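PDB 2FJK: fructose-bisphosphate aldolase from Thermus caldophilus, which is a class II fructose-bisphosphate aldolase, an enzyme built on the TIM-barrel fold and assembled here from four protein chains. Local coordinates for residues S211-Q215 against E216-R220; S232-P236 against E237-K241; I250-D253 against T254-L258; E286-K289 against E290-S294; R295-F299 against G300-R304. All blocks are in the same frame, centred on the assembly; numbering follows the deposited sequence.

Contact 1 (S211-Q215 against E216-R220); sequences SAVPQ and ELVER. With 13P (1,3-dihydroxyacetonephosphate), chain E.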
# COMPACT_ATOMS: atom_id res chain seq x y z
N SER A 211 -10.38 -23.54 21.45
CA SER A 211 -10.20 -22.66 22.61
C SER A 211 -10.16 -23.48 23.91
O SER A 211 -10.73 -24.56 23.99
CB SER A 211 -11.33 -21.63 22.69
OG SER A 211 -11.03 -20.47 21.93
N ALA A 212 -9.48 -22.93 24.92
CA ALA A 212 -9.35 -23.59 26.21
C ALA A 212 -10.44 -23.13 27.17
O ALA A 212 -10.80 -23.85 28.11
CB ALA A 212 -7.95 -23.30 26.81
N VAL A 213 -10.96 -21.94 26.94
CA VAL A 213 -12.02 -21.39 27.78
C VAL A 213 -11.66 -21.60 29.26
O VAL A 213 -12.43 -22.20 30.01
CB VAL A 213 -13.36 -22.07 27.46
CG1 VAL A 213 -14.51 -21.19 27.90
CG2 VAL A 213 -13.44 -22.39 25.96
N PRO A 214 -10.49 -21.10 29.68
CA PRO A 214 -9.99 -21.23 31.06
C PRO A 214 -10.99 -20.78 32.12
O PRO A 214 -11.64 -19.75 31.99
CB PRO A 214 -8.72 -20.38 31.06
CG PRO A 214 -8.99 -19.37 29.97
CD PRO A 214 -9.61 -20.22 28.90
N GLN A 215 -11.08 -21.58 33.18
CA GLN A 215 -12.01 -21.32 34.28
C GLN A 215 -11.82 -19.94 34.88
O GLN A 215 -12.78 -19.20 35.07
CB GLN A 215 -11.84 -22.40 35.36
CG GLN A 215 -12.86 -22.32 36.50
CD GLN A 215 -14.30 -22.27 36.00
OE1 GLN A 215 -14.71 -23.04 35.13
NE2 GLN A 215 -15.08 -21.36 36.57
N GLU A 216 -10.57 -19.58 35.18
CA GLU A 216 -10.28 -18.28 35.75
C GLU A 216 -10.86 -17.18 34.87
O GLU A 216 -11.41 -16.20 35.37
CB GLU A 216 -8.76 -18.09 35.92
CG GLU A 216 -7.89 -18.96 35.02
CD GLU A 216 -7.90 -20.43 35.43
OE1 GLU A 216 -7.56 -20.73 36.60
OE2 GLU A 216 -8.22 -21.29 34.58
N LEU A 217 -10.75 -17.34 33.55
CA LEU A 217 -11.28 -16.36 32.61
C LEU A 217 -12.79 -16.33 32.74
O LEU A 217 -13.40 -15.26 32.84
CB LEU A 217 -10.87 -16.74 31.17
CG LEU A 217 -11.50 -15.94 30.02
CD1 LEU A 217 -11.47 -14.44 30.31
CD2 LEU A 217 -10.76 -16.26 28.73
N VAL A 218 -13.41 -17.51 32.74
CA VAL A 218 -14.85 -17.60 32.89
C VAL A 218 -15.27 -16.81 34.14
O VAL A 218 -16.15 -15.96 34.07
CB VAL A 218 -15.30 -19.07 33.06
CG1 VAL A 218 -16.80 -19.14 33.32
CG2 VAL A 218 -14.94 -19.87 31.81
N GLU A 219 -14.60 -17.09 35.26
CA GLU A 219 -14.90 -16.43 36.53
C GLU A 219 -14.61 -14.93 36.52
O GLU A 219 -15.29 -14.15 37.19
CB GLU A 219 -14.13 -17.12 37.67
CG GLU A 219 -14.50 -18.60 37.81
CD GLU A 219 -13.87 -19.28 39.03
OE1 GLU A 219 -14.07 -18.79 40.16
OE2 GLU A 219 -13.18 -20.31 38.85
N ARG A 220 -13.60 -14.53 35.77
CA ARG A 220 -13.23 -13.12 35.67
C ARG A 220 -14.36 -12.41 34.92
O ARG A 220 -14.75 -11.30 35.25
CB ARG A 220 -11.92 -12.98 34.90
CG ARG A 220 -11.33 -11.59 34.89
CD ARG A 220 -10.05 -11.60 34.07
NE ARG A 220 -9.17 -10.48 34.37
CZ ARG A 220 -9.45 -9.21 34.10
NH1 ARG A 220 -10.60 -8.90 33.51
NH2 ARG A 220 -8.59 -8.26 34.41
P 13P E . -13.29 -21.34 19.08
O1P 13P E . -14.77 -20.74 19.27
O2P 13P E . -13.21 -22.66 19.94
O3P 13P E . -12.25 -20.30 19.61
O1 13P E . -13.06 -21.62 17.51
C1 13P E . -11.76 -21.43 16.96
C2 13P E . -11.81 -22.04 15.58
O2 13P E . -12.23 -23.18 15.45
C3 13P E . -11.36 -21.24 14.36
O3 13P E . -11.62 -21.97 13.17
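Val-218 N and Glu-219 N bond back to Pro-214 O (3.0 Å) and Gln-215 O (2.8 Å) respectively, both bonds being nearly straight, as a loop turns into a helix with Pro-214 at the N-cap. Proline is tolerated there, since an N-cap N-H has no helical carbonyl to meet, and its ring restricts phi. That ring meets Leu-217 at a slant, Pro-214 CG pressing on Leu-217 CB at 3.4 Å, tighter than a usual carbon contact, while Leu-217 CD2 also nears Pro-214 CG and CD. On the buried side Val-213 CG1 meets Val-218 CG2 at 4.1 Å, branched side chains well shaped for a seam. On the outer side the Gln-215 chain starts anti to the backbone N (chi1 -174°) and then bends at chi2 (52°), which turns NE2 toward Glu-219 OE2 in a weak 3.1 Å hydrogen bond, with amide and carboxylate planes 48° apart. At the loop's start Ser-211 OG donates to O3P of 1,3-dihydroxyacetonephosphate at 2.6 Å, and Ser-211 N gives a weak bond to O2P. A loop that follows a barrel strand, binds phosphate and leads into a helix is a familiar feature of TIM-barrel active sites.

Contact 2 (S232-P236 against E237-K241); sequences SGIHP and EDIKK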
# COMPACT_ATOMS: atom_id res chain seq x y z
N SER A 232 -16.72 -24.77 28.99
CA SER A 232 -15.81 -25.90 28.98
C SER A 232 -15.05 -25.87 27.66
O SER A 232 -15.64 -25.87 26.59
CB SER A 232 -16.62 -27.21 29.11
OG SER A 232 -15.77 -28.34 29.10
N GLY A 233 -13.72 -25.83 27.74
CA GLY A 233 -12.93 -25.79 26.53
C GLY A 233 -12.09 -27.04 26.38
O GLY A 233 -12.19 -27.94 27.21
N ILE A 234 -11.27 -27.09 25.34
CA ILE A 234 -10.42 -28.25 25.09
C ILE A 234 -9.25 -28.23 26.07
O ILE A 234 -8.60 -27.20 26.27
CB ILE A 234 -9.87 -28.26 23.65
CG1 ILE A 234 -11.01 -28.15 22.63
CG2 ILE A 234 -9.07 -29.53 23.41
CD1 ILE A 234 -12.05 -29.22 22.74
N HIS A 235 -9.00 -29.38 26.69
CA HIS A 235 -7.93 -29.52 27.66
C HIS A 235 -6.55 -29.30 27.06
O HIS A 235 -6.24 -29.82 25.99
CB HIS A 235 -7.99 -30.90 28.30
CG HIS A 235 -7.11 -31.04 29.50
ND1 HIS A 235 -7.47 -30.55 30.74
CD2 HIS A 235 -5.88 -31.57 29.65
CE1 HIS A 235 -6.49 -30.77 31.60
NE2 HIS A 235 -5.51 -31.39 30.96
N PRO A 236 -5.69 -28.52 27.73
CA PRO A 236 -4.34 -28.23 27.26
C PRO A 236 -3.54 -29.48 26.88
O PRO A 236 -2.86 -29.50 25.85
CB PRO A 236 -3.71 -27.49 28.44
CG PRO A 236 -4.86 -26.76 29.02
CD PRO A 236 -5.97 -27.80 28.99
N GLU A 237 -3.63 -30.52 27.70
CA GLU A 237 -2.90 -31.75 27.41
C GLU A 237 -3.36 -32.38 26.09
O GLU A 237 -2.55 -32.92 25.34
CB GLU A 237 -3.05 -32.74 28.57
CG GLU A 237 -2.44 -32.23 29.88
CD GLU A 237 -0.96 -31.87 29.74
OE1 GLU A 237 -0.18 -32.71 29.24
OE2 GLU A 237 -0.57 -30.74 30.14
N ASP A 238 -4.66 -32.29 25.81
CA ASP A 238 -5.18 -32.83 24.56
C ASP A 238 -4.62 -32.03 23.40
O ASP A 238 -4.36 -32.57 22.32
CB ASP A 238 -6.71 -32.80 24.54
CG ASP A 238 -7.31 -33.92 25.36
OD1 ASP A 238 -6.85 -35.07 25.18
OD2 ASP A 238 -8.23 -33.67 26.16
N ILE A 239 -4.41 -30.74 23.63
CA ILE A 239 -3.83 -29.90 22.59
C ILE A 239 -2.38 -30.36 22.33
O ILE A 239 -1.95 -30.47 21.19
CB ILE A 239 -3.84 -28.40 23.01
CG1 ILE A 239 -5.28 -27.88 23.05
CG2 ILE A 239 -2.98 -27.57 22.03
CD1 ILE A 239 -5.96 -27.80 21.69
N LYS A 240 -1.65 -30.66 23.40
CA LYS A 240 -0.27 -31.10 23.26
C LYS A 240 -0.12 -32.41 22.50
O LYS A 240 0.69 -32.52 21.58
CB LYS A 240 0.39 -31.23 24.64
CG LYS A 240 0.73 -29.91 25.30
CD LYS A 240 1.30 -30.15 26.69
CE LYS A 240 1.68 -28.84 27.36
NZ LYS A 240 2.19 -29.07 28.74
N LYS A 241 -0.89 -33.41 22.91
CA LYS A 241 -0.83 -34.72 22.26
C LYS A 241 -1.24 -34.57 20.80
O LYS A 241 -0.55 -35.06 19.90
CB LYS A 241 -1.77 -35.69 22.97
CG LYS A 241 -1.65 -37.14 22.53
CD LYS A 241 -2.53 -38.02 23.41
CE LYS A 241 -2.36 -39.50 23.10
NZ LYS A 241 -3.15 -40.34 24.04
O HOH W 1 -10.34 -31.79 26.26
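His-235, at the N-cap of a helix, and Glu-237, in its first turn, lie alongside one another, pointing the same way. The imidazole turns its edge to the glutamate: His-235 CD2 is 3.2 Å from Glu-237 CB, which lies in the ring plane, while ring and carboxylate planes stand 62° apart. With CG anti to the backbone N (chi1 -168°), the ring is brought beside the helix start, and Pro-236 CD sits over one face, toward the rim. On the buried side Ile-234 CG2 touches Ile-239 CD1 at 4.0 Å, the two side chains crossing at about a right angle; beta-branched isoleucines fill this seam, and Ile-239 continues onto Leu-298 and Phe-299. His-235 O accepts Ile-239 N at 3.1 Å, opening the helical bonding. Asp-238 is held by Arg-186 and His-191, and Glu-237 OE2 pairs with Lys-240 NZ at 3.5 Å. Two carboxylates thus stand in the first turn, where N-H groups lack the usual helical carbonyl partners; their negative charge is probably favourable there, and a water accepts from His-235 N and donates to Asp-238 OD2, 2.8 Å from each, relaying the amide to the carboxylate.

Contact 3 (I250-D253 against T254-L258); sequences INTD and TDLRL. With 13P (1,3-dihydroxyacetonephosphate), chain E.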
# COMPACT_ATOMS: atom_id res chain seq x y z
N ILE A 250 -3.57 -24.52 14.88
CA ILE A 250 -4.62 -24.49 15.88
C ILE A 250 -5.33 -23.14 15.92
O ILE A 250 -4.70 -22.09 16.11
CB ILE A 250 -4.03 -24.80 17.26
CG1 ILE A 250 -3.13 -26.03 17.17
CG2 ILE A 250 -5.14 -25.06 18.25
CD1 ILE A 250 -2.38 -26.33 18.43
N ASN A 251 -6.64 -23.17 15.73
CA ASN A 251 -7.45 -21.96 15.73
C ASN A 251 -7.97 -21.59 17.11
O ASN A 251 -8.45 -22.45 17.86
CB ASN A 251 -8.62 -22.13 14.77
CG ASN A 251 -8.32 -21.59 13.38
OD1 ASN A 251 -8.75 -20.49 13.02
ND2 ASN A 251 -7.59 -22.37 12.59
N THR A 252 -7.88 -20.31 17.45
CA THR A 252 -8.36 -19.78 18.73
C THR A 252 -9.15 -18.50 18.49
O THR A 252 -8.64 -17.55 17.89
CB THR A 252 -7.19 -19.42 19.67
OG1 THR A 252 -6.34 -20.55 19.83
CG2 THR A 252 -7.71 -18.99 21.05
N ASP A 253 -10.39 -18.47 18.97
CA ASP A 253 -11.25 -17.32 18.77
C ASP A 253 -11.99 -16.94 20.06
O ASP A 253 -11.82 -15.84 20.58
CB ASP A 253 -12.25 -17.63 17.64
CG ASP A 253 -13.15 -16.46 17.31
OD1 ASP A 253 -12.95 -15.36 17.85
OD2 ASP A 253 -14.07 -16.65 16.48
N THR A 254 -12.81 -17.86 20.57
CA THR A 254 -13.56 -17.64 21.80
C THR A 254 -12.71 -17.10 22.96
O THR A 254 -13.10 -16.14 23.63
CB THR A 254 -14.23 -18.96 22.28
OG1 THR A 254 -15.25 -19.36 21.36
CG2 THR A 254 -14.84 -18.79 23.67
N ASP A 255 -11.55 -17.71 23.20
CA ASP A 255 -10.68 -17.27 24.29
C ASP A 255 -10.37 -15.78 24.21
O ASP A 255 -10.39 -15.08 25.22
CB ASP A 255 -9.36 -18.06 24.31
CG ASP A 255 -9.53 -19.51 24.77
OD1 ASP A 255 -10.51 -19.81 25.48
OD2 ASP A 255 -8.67 -20.35 24.43
N LEU A 256 -10.11 -15.29 23.00
CA LEU A 256 -9.78 -13.89 22.77
C LEU A 256 -10.97 -12.98 23.01
O LEU A 256 -10.83 -11.95 23.67
CB LEU A 256 -9.27 -13.68 21.35
CG LEU A 256 -8.20 -14.66 20.87
CD1 LEU A 256 -7.68 -14.17 19.54
CD2 LEU A 256 -7.07 -14.76 21.88
N ARG A 257 -12.12 -13.35 22.47
CA ARG A 257 -13.34 -12.55 22.65
C ARG A 257 -13.64 -12.40 24.12
O ARG A 257 -13.91 -11.30 24.60
CB ARG A 257 -14.55 -13.21 21.99
CG ARG A 257 -14.49 -13.36 20.49
CD ARG A 257 -15.84 -13.90 20.00
NE ARG A 257 -15.77 -14.38 18.62
CZ ARG A 257 -16.84 -14.68 17.88
NH1 ARG A 257 -18.06 -14.56 18.40
NH2 ARG A 257 -16.69 -15.11 16.63
N LEU A 258 -13.62 -13.52 24.84
CA LEU A 258 -13.89 -13.54 26.28
C LEU A 258 -12.94 -12.65 27.05
O LEU A 258 -13.36 -11.83 27.86
CB LEU A 258 -13.78 -14.96 26.83
CG LEU A 258 -15.05 -15.65 27.32
CD1 LEU A 258 -14.65 -16.90 28.12
CD2 LEU A 258 -15.88 -14.70 28.19
P 13P E . -13.29 -21.34 19.08
O1P 13P E . -14.77 -20.74 19.27
O2P 13P E . -13.21 -22.66 19.94
O3P 13P E . -12.25 -20.30 19.61
O1 13P E . -13.06 -21.62 17.51
C1 13P E . -11.76 -21.43 16.96
C2 13P E . -11.81 -22.04 15.58
O2 13P E . -12.23 -23.18 15.45
C3 13P E . -11.36 -21.24 14.36
O3 13P E . -11.62 -21.97 13.17
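The turn in which Asp-253 grips Arg-257 joins a strand of the TIM barrel to the helix after it, and it forms part of the phosphate end of the ligand pocket. Asp-253 N and Thr-254 N each donate to O3P of 1,3-dihydroxyacetonephosphate at 2.7 Å, and Thr-254 OG1 donates to O1P at 2.6 Å. O3P therefore receives two main-chain N-H groups from this turn, and the helix start probably adds a favourable field for the anion. A threonine here can offer both amide and hydroxyl to one phosphate.

The carboxylate of Asp-253, set anti to its own amide nitrogen (chi1 -177°), turns from the ligand toward Arg-257. The arginine holds it side-on: Arg-257 NE bonds Asp-253 OD1 at 3.1 Å, arriving from above the carboxylate plane, and Arg-257 NH2 bonds Asp-253 OD2 at 3.0 Å, on the syn side but tilted from that plane. The planes are 63° apart, so this is a twisted rather than a flat fork. Arg-257 NH1 has a further salt bridge, to Asp-276 of the second subunit. Arg-257 N also bonds Asp-253 O at 3.1 Å. Nearby, Thr-252 CG2 lies against Asp-255 CB at 3.8 Å, while Thr-252 OG1 bonds Arg-295 and the Asp-255 carboxylate takes the amides of Ala-212 and Val-213.

The short helix segment runs only 24° from the strand's direction, their axes 8.8 Å apart. The strand lies between strands 19-23 and 205-207, and Leu-256 packs on Val-291 and Val-292 of helix 277-299.

Contact 4 (E286-K289 against E290-S294); sequences EAVK and EVVKS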
# COMPACT_ATOMS: atom_id res chain seq x y z
N GLU A 286 -4.70 -5.62 25.58
CA GLU A 286 -3.57 -6.15 26.31
C GLU A 286 -3.88 -7.56 26.83
O GLU A 286 -3.02 -8.44 26.79
CB GLU A 286 -3.21 -5.22 27.47
CG GLU A 286 -2.09 -5.74 28.36
CD GLU A 286 -0.78 -5.86 27.62
OE1 GLU A 286 0.11 -6.57 28.13
OE2 GLU A 286 -0.64 -5.25 26.54
N ALA A 287 -5.10 -7.78 27.30
CA ALA A 287 -5.45 -9.11 27.79
C ALA A 287 -5.47 -10.11 26.65
O ALA A 287 -5.17 -11.29 26.85
CB ALA A 287 -6.82 -9.10 28.48
N VAL A 288 -5.81 -9.65 25.45
CA VAL A 288 -5.84 -10.55 24.30
C VAL A 288 -4.42 -10.95 23.95
O VAL A 288 -4.14 -12.11 23.64
CB VAL A 288 -6.49 -9.90 23.07
CG1 VAL A 288 -6.23 -10.75 21.84
CG2 VAL A 288 -8.00 -9.75 23.30
N LYS A 289 -3.52 -9.97 23.98
CA LYS A 289 -2.12 -10.21 23.66
C LYS A 289 -1.55 -11.27 24.60
O LYS A 289 -0.84 -12.17 24.17
CB LYS A 289 -1.33 -8.91 23.80
CG LYS A 289 0.14 -9.01 23.51
CD LYS A 289 0.77 -7.63 23.68
CE LYS A 289 2.29 -7.69 23.66
NZ LYS A 289 2.87 -6.32 23.72
N GLU A 290 -1.87 -11.15 25.89
CA GLU A 290 -1.37 -12.10 26.87
C GLU A 290 -1.94 -13.49 26.60
O GLU A 290 -1.25 -14.50 26.79
CB GLU A 290 -1.73 -11.65 28.29
CG GLU A 290 -1.00 -10.37 28.71
CD GLU A 290 0.50 -10.45 28.49
OE1 GLU A 290 1.15 -11.34 29.08
OE2 GLU A 290 1.04 -9.62 27.73
N VAL A 291 -3.19 -13.55 26.16
CA VAL A 291 -3.81 -14.83 25.86
C VAL A 291 -3.07 -15.46 24.70
O VAL A 291 -2.70 -16.64 24.74
CB VAL A 291 -5.30 -14.68 25.47
CG1 VAL A 291 -5.82 -15.98 24.84
CG2 VAL A 291 -6.12 -14.33 26.70
N VAL A 292 -2.84 -14.67 23.66
CA VAL A 292 -2.15 -15.18 22.48
C VAL A 292 -0.77 -15.73 22.85
O VAL A 292 -0.39 -16.82 22.40
CB VAL A 292 -1.98 -14.09 21.41
CG1 VAL A 292 -1.16 -14.65 20.23
CG2 VAL A 292 -3.35 -13.61 20.93
N LYS A 293 -0.04 -14.99 23.67
CA LYS A 293 1.29 -15.41 24.10
C LYS A 293 1.26 -16.78 24.76
O LYS A 293 1.95 -17.69 24.32
CB LYS A 293 1.90 -14.37 25.05
CG LYS A 293 2.43 -13.14 24.33
CD LYS A 293 2.77 -12.00 25.27
CE LYS A 293 3.82 -12.38 26.30
NZ LYS A 293 4.01 -11.30 27.31
N SER A 294 0.45 -16.93 25.81
CA SER A 294 0.37 -18.23 26.48
C SER A 294 -0.04 -19.31 25.48
O SER A 294 0.44 -20.45 25.55
CB SER A 294 -0.60 -18.17 27.67
OG SER A 294 -1.92 -17.84 27.28
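Glu-290 meets Glu-286 one turn back along the same helix. Its OE2 comes within 3.2 Å of Glu-286 OE1, two acceptors facing each other with the carboxylate planes 23° apart, a pairing that should be costly if both are charged. The cost is probably eased by Lys-293, whose NZ makes weak bonds to both oxygens of Glu-290, OE1 lying at 3.4 Å. A bend at chi2 (-52°) brings the Glu-290 carboxylate round to this position between its neighbours, and the long, flexible glutamate chain allows it.

Val-291 comes next, its amide bonded to Ala-287 O. Its CG2 lies 3.2 Å from Ala-287 O, and the residue faces helix 254-270, where it touches Leu-256 and Ala-259; a compact branched side chain fits that seam. The repeated bond from each N-H to the carbonyl four residues earlier is the ordinary alpha-helical ladder, here in helix 277-299, which packs against both helix 254-270 and helix 27-38 of the barrel fold.

Val-292 N bonds Val-288 O at 2.9 Å, and its CG2 slants across Val-288 CG1 at 4.2 Å. The two valines form a buried apolar strip, with Val-292 reaching Ala-36 and Val-288 reaching Ala-32 of helix 27-38. Lys-293 N bonds Lys-289 O at 3.0 Å, and the methylene CG of Lys-293 lies near that same oxygen; the Lys-289 amine itself goes to Glu-35 and Glu-39. Ser-294, with chi1 at 60°, folds its hydroxyl back so that OG donates to Val-291 O at 2.9 Å, a common way for serine to satisfy itself inside a helix.

Contact 5 (R295-F299 against G300-R304); sequences RMELF and GSVGR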
# COMPACT_ATOMS: atom_id res chain seq x y z
N ARG A 295 -0.90 -18.94 24.55
CA ARG A 295 -1.37 -19.85 23.51
C ARG A 295 -0.16 -20.36 22.72
O ARG A 295 -0.04 -21.55 22.44
CB ARG A 295 -2.32 -19.11 22.58
CG ARG A 295 -3.37 -19.97 21.95
CD ARG A 295 -4.22 -20.63 23.01
NE ARG A 295 -5.26 -21.43 22.38
CZ ARG A 295 -5.86 -22.46 22.95
NH1 ARG A 295 -5.53 -22.84 24.18
NH2 ARG A 295 -6.78 -23.11 22.27
N MSE A 296 0.72 -19.43 22.35
CA MSE A 296 1.92 -19.78 21.60
C MSE A 296 2.85 -20.65 22.46
O MSE A 296 3.58 -21.48 21.92
CB MSE A 296 2.64 -18.51 21.14
CG MSE A 296 1.81 -17.67 20.18
SE MSE A 296 2.60 -15.96 19.78
CE MSE A 296 1.99 -14.94 21.25
N GLU A 297 2.84 -20.45 23.78
CA GLU A 297 3.66 -21.26 24.68
C GLU A 297 3.15 -22.70 24.66
O GLU A 297 3.92 -23.64 24.67
CB GLU A 297 3.59 -20.76 26.12
CG GLU A 297 4.30 -19.47 26.40
CD GLU A 297 4.36 -19.19 27.89
OE1 GLU A 297 3.29 -19.13 28.53
OE2 GLU A 297 5.48 -19.04 28.42
N LEU A 298 1.83 -22.84 24.67
CA LEU A 298 1.21 -24.16 24.66
C LEU A 298 1.44 -24.85 23.32
O LEU A 298 1.61 -26.07 23.26
CB LEU A 298 -0.29 -24.02 24.92
CG LEU A 298 -1.16 -25.27 24.83
CD1 LEU A 298 -0.69 -26.31 25.86
CD2 LEU A 298 -2.61 -24.89 25.08
N PHE A 299 1.47 -24.07 22.24
CA PHE A 299 1.66 -24.62 20.90
C PHE A 299 3.11 -24.95 20.56
O PHE A 299 3.37 -25.71 19.62
CB PHE A 299 1.10 -23.65 19.85
CG PHE A 299 -0.39 -23.40 19.97
CD1 PHE A 299 -1.20 -24.24 20.73
CD2 PHE A 299 -0.99 -22.33 19.30
CE1 PHE A 299 -2.58 -24.02 20.82
CE2 PHE A 299 -2.36 -22.11 19.37
CZ PHE A 299 -3.16 -22.96 20.13
N GLY A 300 4.05 -24.37 21.30
CA GLY A 300 5.45 -24.64 21.02
C GLY A 300 6.01 -23.87 19.84
O GLY A 300 6.99 -24.29 19.22
N SER A 301 5.38 -22.74 19.50
CA SER A 301 5.84 -21.92 18.39
C SER A 301 6.76 -20.80 18.88
O SER A 301 7.23 -19.97 18.10
CB SER A 301 4.65 -21.30 17.66
OG SER A 301 4.02 -20.34 18.49
N VAL A 302 7.01 -20.75 20.19
CA VAL A 302 7.87 -19.71 20.73
C VAL A 302 9.28 -19.87 20.17
O VAL A 302 9.90 -20.92 20.36
CB VAL A 302 7.93 -19.77 22.27
CG1 VAL A 302 8.83 -18.67 22.80
CG2 VAL A 302 6.52 -19.62 22.84
N GLY A 303 9.76 -18.86 19.45
CA GLY A 303 11.10 -18.91 18.88
C GLY A 303 11.26 -19.70 17.59
O GLY A 303 12.38 -19.92 17.12
N ARG A 304 10.15 -20.11 17.01
CA ARG A 304 10.20 -20.87 15.77
C ARG A 304 10.21 -20.02 14.50
O ARG A 304 10.43 -20.53 13.41
CB ARG A 304 9.03 -21.86 15.72
CG ARG A 304 9.25 -23.10 16.57
CD ARG A 304 10.48 -23.85 16.09
NE ARG A 304 10.56 -25.21 16.62
CZ ARG A 304 10.67 -25.50 17.91
NH1 ARG A 304 10.71 -24.52 18.81
NH2 ARG A 304 10.74 -26.76 18.30
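Met-296, a selenomethionine in this model, offers the carbonyl on which the end of the helix closes. Among the backbone bonds, Ser-301 N donates to Met-296 O at 3.3 Å, five residues on. Gly-300 N approaches the same Met-296 O at 3.0 Å in a weak bond, and adds another weak one to Glu-297 O at 3.5 Å. Further on, Arg-304 N bonds Ser-301 O at 3.1 Å across a type II beta turn.

The six-to-one bond, the weak five-to-two bond and a glycine with positive phi (78°) together make this a Schellman motif, the classic way of ending an alpha helix. Gly-300 has no CB, which suits backbone angles that crowd this position against Phe-299 O; Gly-303, also with positive phi (80°), takes the matching place in the beta turn.

Apolar contact follows the same fold-back. Val-302 CG2 lies 3.8 Å from Glu-297 CA and 4.4 Å from Met-296 CB, and the Val-302 and Glu-297 side chains run side by side. Val-302, two residues beyond the glycine, thus folds back onto the last turn of the helix.

Of the polar side chains, Ser-301 has its hydroxyl between the backbone N and the carbonyl carbon (chi1 68°), which places OG 3.5 Å from Met-296 CB; its bond is to Ser-42. Among flat groups, Phe-299 CE1 sits 4.0 Å above the guanidinium plane of Arg-295, offset toward the rim, while the phenyl ring reaches Ile-239 and Ile-243 of helix 236-244 and Ile-250 of strand 247-252.

Followed from the N terminus, the five contacts come in series, each a local closure of a few residues, so none nests in or crosses another. Contact 1 starts helix 215-223 and contact 2 starts helix 236-244; they meet where Ser-211 O accepts Ile-234 N. Contact 3 passes from strand 247-252 into helix 254-270 and shares the ligand with contact 1. Contacts 4 and 5 lie along helix 277-299 and its exit. Contact 4 ties to contact 3 through Val-291 and Leu-256. Contact 5 reaches back through Arg-295 to contacts 1 and 3, and through Leu-298 and Phe-299 to contact 2, joining the last helix to the barrel wall.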